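Local coordinates for protein aryl acylamidase (bacterium CSBL00001, PDB 4YJ6) that probably hydrolyses the amide bond of aryl acylamides, as an amidase signature family enzyme with aryl-acylamidase activity, at residues Pro94-Ala106 / Ser133-Phe147. Numbering follows the deposited sequence.
Sequences PSTLGGIRALKDA and SPVYGFRGTTDNTFF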
# COMPACT_ATOMS: atom_id res chain seq x y z
N PRO A 94 -19.86 -3.20 -0.18
CA PRO A 94 -19.48 -4.59 -0.49
C PRO A 94 -18.11 -4.92 0.07
O PRO A 94 -17.38 -4.04 0.54
CB PRO A 94 -19.48 -4.64 -2.02
CG PRO A 94 -19.42 -3.24 -2.48
CD PRO A 94 -19.92 -2.35 -1.38
N SER A 95 -17.78 -6.20 0.05
CA SER A 95 -16.43 -6.63 0.37
C SER A 95 -16.20 -7.96 -0.33
O SER A 95 -16.76 -8.96 0.08
CB SER A 95 -16.29 -6.81 1.89
OG SER A 95 -14.96 -7.29 2.20
N THR A 96 -15.39 -7.97 -1.39
CA THR A 96 -15.22 -9.19 -2.17
C THR A 96 -13.87 -9.86 -1.95
O THR A 96 -13.57 -10.84 -2.62
CB THR A 96 -15.40 -8.93 -3.68
OG1 THR A 96 -14.30 -8.19 -4.22
CG2 THR A 96 -16.70 -8.15 -3.94
N LEU A 97 -13.07 -9.34 -1.01
CA LEU A 97 -11.73 -9.87 -0.73
C LEU A 97 -10.92 -9.97 -2.01
O LEU A 97 -10.25 -10.98 -2.28
CB LEU A 97 -11.82 -11.25 -0.05
CG LEU A 97 -12.75 -11.28 1.17
CD1 LEU A 97 -12.72 -12.67 1.88
CD2 LEU A 97 -12.37 -10.18 2.15
N GLY A 98 -10.93 -8.89 -2.80
CA GLY A 98 -10.11 -8.85 -3.99
C GLY A 98 -10.68 -9.63 -5.17
O GLY A 98 -9.96 -10.33 -5.89
N GLY A 99 -11.99 -9.53 -5.38
CA GLY A 99 -12.55 -10.03 -6.62
C GLY A 99 -12.99 -11.48 -6.56
O GLY A 99 -12.90 -12.21 -7.55
N ILE A 100 -13.47 -11.92 -5.41
CA ILE A 100 -14.08 -13.25 -5.32
C ILE A 100 -15.55 -13.13 -5.72
O ILE A 100 -16.33 -12.54 -4.99
CB ILE A 100 -13.97 -13.82 -3.92
CG1 ILE A 100 -12.48 -13.98 -3.54
CG2 ILE A 100 -14.73 -15.17 -3.81
CD1 ILE A 100 -12.29 -14.57 -2.15
N ARG A 101 -15.88 -13.67 -6.90
CA ARG A 101 -17.23 -13.50 -7.46
C ARG A 101 -18.32 -13.98 -6.50
O ARG A 101 -19.39 -13.37 -6.41
CB ARG A 101 -17.34 -14.23 -8.81
CG ARG A 101 -18.77 -14.36 -9.30
CD ARG A 101 -18.79 -15.11 -10.63
NE ARG A 101 -18.46 -14.22 -11.74
CZ ARG A 101 -19.35 -13.45 -12.35
NH1 ARG A 101 -20.63 -13.46 -11.95
NH2 ARG A 101 -18.98 -12.66 -13.36
N ALA A 102 -18.06 -15.06 -5.75
CA ALA A 102 -19.05 -15.61 -4.85
C ALA A 102 -19.44 -14.64 -3.75
O ALA A 102 -20.47 -14.81 -3.10
CB ALA A 102 -18.54 -16.91 -4.21
N LEU A 103 -18.60 -13.63 -3.51
CA LEU A 103 -18.88 -12.66 -2.44
C LEU A 103 -19.50 -11.36 -2.95
O LEU A 103 -19.61 -10.40 -2.18
CB LEU A 103 -17.57 -12.29 -1.71
CG LEU A 103 -16.93 -13.45 -0.94
CD1 LEU A 103 -15.59 -13.00 -0.30
CD2 LEU A 103 -17.91 -13.92 0.11
N LYS A 104 -19.90 -11.32 -4.22
CA LYS A 104 -20.32 -10.06 -4.82
C LYS A 104 -21.56 -9.44 -4.14
O LYS A 104 -21.75 -8.23 -4.23
CB LYS A 104 -20.58 -10.25 -6.31
CG LYS A 104 -21.85 -11.02 -6.62
CD LYS A 104 -22.00 -11.23 -8.11
CE LYS A 104 -23.38 -11.80 -8.43
NZ LYS A 104 -23.58 -11.91 -9.90
N ASP A 105 -22.37 -10.25 -3.46
CA ASP A 105 -23.58 -9.75 -2.79
C ASP A 105 -23.39 -9.45 -1.30
O ASP A 105 -24.33 -9.03 -0.61
CB ASP A 105 -24.71 -10.78 -2.93
CG ASP A 105 -25.17 -10.99 -4.37
OD1 ASP A 105 -24.98 -10.08 -5.22
OD2 ASP A 105 -25.73 -12.07 -4.65
N ALA A 106 -22.18 -9.69 -0.79
CA ALA A 106 -21.91 -9.45 0.62
C ALA A 106 -22.00 -7.95 0.90
O ALA A 106 -21.63 -7.15 0.04
CB ALA A 106 -20.52 -9.98 0.98
N SER A 133 -8.19 -5.17 -5.82
CA SER A 133 -7.10 -5.95 -5.22
C SER A 133 -7.17 -7.35 -5.86
O SER A 133 -8.25 -7.77 -6.29
CB SER A 133 -7.34 -6.06 -3.67
OG SER A 133 -6.51 -7.06 -3.04
N PRO A 134 -6.03 -8.07 -5.91
CA PRO A 134 -6.04 -9.49 -6.23
C PRO A 134 -6.71 -10.29 -5.11
O PRO A 134 -6.84 -9.82 -3.96
CB PRO A 134 -4.55 -9.85 -6.27
CG PRO A 134 -3.95 -8.93 -5.23
CD PRO A 134 -4.69 -7.61 -5.48
N VAL A 135 -7.13 -11.50 -5.44
CA VAL A 135 -7.88 -12.33 -4.50
C VAL A 135 -7.08 -12.55 -3.23
O VAL A 135 -5.93 -12.95 -3.27
CB VAL A 135 -8.25 -13.70 -5.14
CG1 VAL A 135 -8.76 -14.68 -4.08
CG2 VAL A 135 -9.26 -13.51 -6.31
N TYR A 136 -7.71 -12.24 -2.09
CA TYR A 136 -7.10 -12.41 -0.77
C TYR A 136 -5.76 -11.67 -0.63
O TYR A 136 -4.97 -11.96 0.27
CB TYR A 136 -6.93 -13.91 -0.42
CG TYR A 136 -8.14 -14.55 0.23
CD1 TYR A 136 -8.59 -14.10 1.46
CD2 TYR A 136 -8.84 -15.61 -0.37
CE1 TYR A 136 -9.69 -14.67 2.09
CE2 TYR A 136 -9.95 -16.19 0.24
CZ TYR A 136 -10.37 -15.71 1.47
OH TYR A 136 -11.46 -16.26 2.11
N GLY A 137 -5.54 -10.67 -1.48
CA GLY A 137 -4.29 -9.91 -1.45
C GLY A 137 -3.06 -10.74 -1.83
O GLY A 137 -1.94 -10.28 -1.65
N PHE A 138 -3.25 -11.95 -2.38
CA PHE A 138 -2.17 -12.95 -2.34
C PHE A 138 -1.27 -12.88 -3.59
O PHE A 138 -1.04 -13.88 -4.27
CB PHE A 138 -2.75 -14.37 -2.11
CG PHE A 138 -1.85 -15.30 -1.30
CD1 PHE A 138 -0.69 -15.82 -1.84
CD2 PHE A 138 -2.19 -15.67 -0.01
CE1 PHE A 138 0.14 -16.70 -1.08
CE2 PHE A 138 -1.36 -16.52 0.75
CZ PHE A 138 -0.20 -17.02 0.19
N ARG A 139 -0.78 -11.67 -3.87
CA ARG A 139 0.26 -11.44 -4.89
C ARG A 139 0.55 -9.95 -5.00
O ARG A 139 -0.28 -9.11 -4.60
CB ARG A 139 -0.14 -11.96 -6.28
CG ARG A 139 -1.53 -11.45 -6.73
CD ARG A 139 -2.01 -12.13 -8.05
NE ARG A 139 -2.25 -13.55 -7.85
CZ ARG A 139 -2.15 -14.49 -8.78
NH1 ARG A 139 -1.78 -14.18 -10.02
NH2 ARG A 139 -2.41 -15.75 -8.45
N GLY A 140 1.71 -9.62 -5.55
CA GLY A 140 2.15 -8.25 -5.72
C GLY A 140 1.71 -7.62 -7.05
O GLY A 140 2.27 -6.60 -7.47
N THR A 141 0.71 -8.22 -7.69
CA THR A 141 0.07 -7.65 -8.86
C THR A 141 -1.42 -7.50 -8.53
O THR A 141 -1.91 -8.08 -7.56
CB THR A 141 0.18 -8.57 -10.07
OG1 THR A 141 -0.23 -9.88 -9.66
CG2 THR A 141 1.66 -8.60 -10.57
N THR A 142 -2.12 -6.70 -9.31
CA THR A 142 -3.56 -6.59 -9.15
C THR A 142 -4.33 -7.10 -10.36
O THR A 142 -4.34 -6.46 -11.41
CB THR A 142 -3.97 -5.15 -8.84
OG1 THR A 142 -3.34 -4.77 -7.60
CG2 THR A 142 -5.52 -5.03 -8.69
N ASP A 143 -5.00 -8.22 -10.15
CA ASP A 143 -5.80 -8.88 -11.18
C ASP A 143 -6.62 -9.93 -10.49
O ASP A 143 -6.24 -10.43 -9.44
CB ASP A 143 -4.86 -9.56 -12.19
CG ASP A 143 -5.57 -9.93 -13.51
OD1 ASP A 143 -6.79 -9.68 -13.61
OD2 ASP A 143 -4.89 -10.46 -14.42
N ASN A 144 -7.76 -10.27 -11.08
CA ASN A 144 -8.55 -11.35 -10.57
C ASN A 144 -9.56 -11.67 -11.67
O ASN A 144 -9.64 -10.93 -12.64
CB ASN A 144 -9.25 -10.95 -9.27
CG ASN A 144 -9.99 -9.62 -9.42
OD1 ASN A 144 -10.86 -9.49 -10.26
ND2 ASN A 144 -9.66 -8.64 -8.57
N THR A 145 -10.29 -12.76 -11.52
CA THR A 145 -11.19 -13.18 -12.60
C THR A 145 -12.57 -12.56 -12.54
O THR A 145 -13.42 -12.92 -13.35
CB THR A 145 -11.35 -14.69 -12.63
OG1 THR A 145 -11.92 -15.15 -11.41
CG2 THR A 145 -10.00 -15.36 -12.84
N PHE A 146 -12.83 -11.66 -11.60
CA PHE A 146 -14.16 -11.04 -11.50
C PHE A 146 -14.11 -9.61 -12.01
O PHE A 146 -14.92 -9.22 -12.87
CB PHE A 146 -14.67 -11.13 -10.06
CG PHE A 146 -16.05 -10.54 -9.85
CD1 PHE A 146 -17.11 -10.91 -10.68
CD2 PHE A 146 -16.29 -9.65 -8.83
CE1 PHE A 146 -18.39 -10.37 -10.49
CE2 PHE A 146 -17.57 -9.10 -8.63
CZ PHE A 146 -18.61 -9.47 -9.48
N PHE A 147 -13.18 -8.80 -11.50
CA PHE A 147 -13.03 -7.43 -11.98
C PHE A 147 -11.96 -7.29 -13.06
O PHE A 147 -12.03 -6.40 -13.90
CB PHE A 147 -12.66 -6.49 -10.82
CG PHE A 147 -13.68 -6.42 -9.74
CD1 PHE A 147 -13.38 -6.87 -8.47
CD2 PHE A 147 -14.97 -5.93 -9.99
CE1 PHE A 147 -14.31 -6.82 -7.45
CE2 PHE A 147 -15.91 -5.86 -8.99
CZ PHE A 147 -15.60 -6.30 -7.70
O HOH W 1 -15.08 -14.88 -11.69
O HOH W 2 -16.36 -10.95 -14.69
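Leu97 O receives the backbone N of Tyr136 at 2.8 Å in a nearly straight bond (172°), a backbone hydrogen bond that links residues 94-106 to residues 133-147. Beside it the chains press together at Gly98, whose CA lies 3.4 Å from Pro134 O in a CA-H...O contact. A CB on Gly98 would run into that same oxygen, and one on Gly99 would strike the amide of Asn144; both glycines also have positive phi angles.

The amide of Asn144 packs beside this glycine pair and ties together its own loop. Its OD1 accepts from the backbone N of both Phe146 and Phe147, an Asx turn and an Asx motif, while ND2 donates to Ser133 O at 2.8 Å. An alanine here would remove the amide, and would probably leave Ser133 O without this donor and the turn carrying the two phenylalanines less firmly set.

Phe146, its CG anti to the backbone N (chi1 -179°), projects across to Arg101, whose CA sits over the ring face, 4.1 Å from the centroid, as a CH-pi contact. The arginine chain, bent at chi3, brings its guanidinium round to the ring's rim: the two planes stand 78° apart, with Phe146 CE1 over the centre of the guanidinium. CB of Lys104 meets CZ of the same ring at 3.8 Å. Phe147 instead turns its edge to Thr96 OG1, which accepts from Gly99 N in an ST motif and also bonds to Asp85.

Among the apolar contacts, Leu97 CD1 lies 3.6 Å from Tyr136 CE1, and Ile100 reaches both Tyr136 and Val135. Beyond the contact, Tyr136 packs on helix 315-339, where its OH hydrogen-bonds to Ser333 OG, and Val135 touches helix 354-363. The contact thus joins the loops that follow the parallel neighbours 80-84 and 126-131, with Phe147 resting on Val49 of strand 48-51.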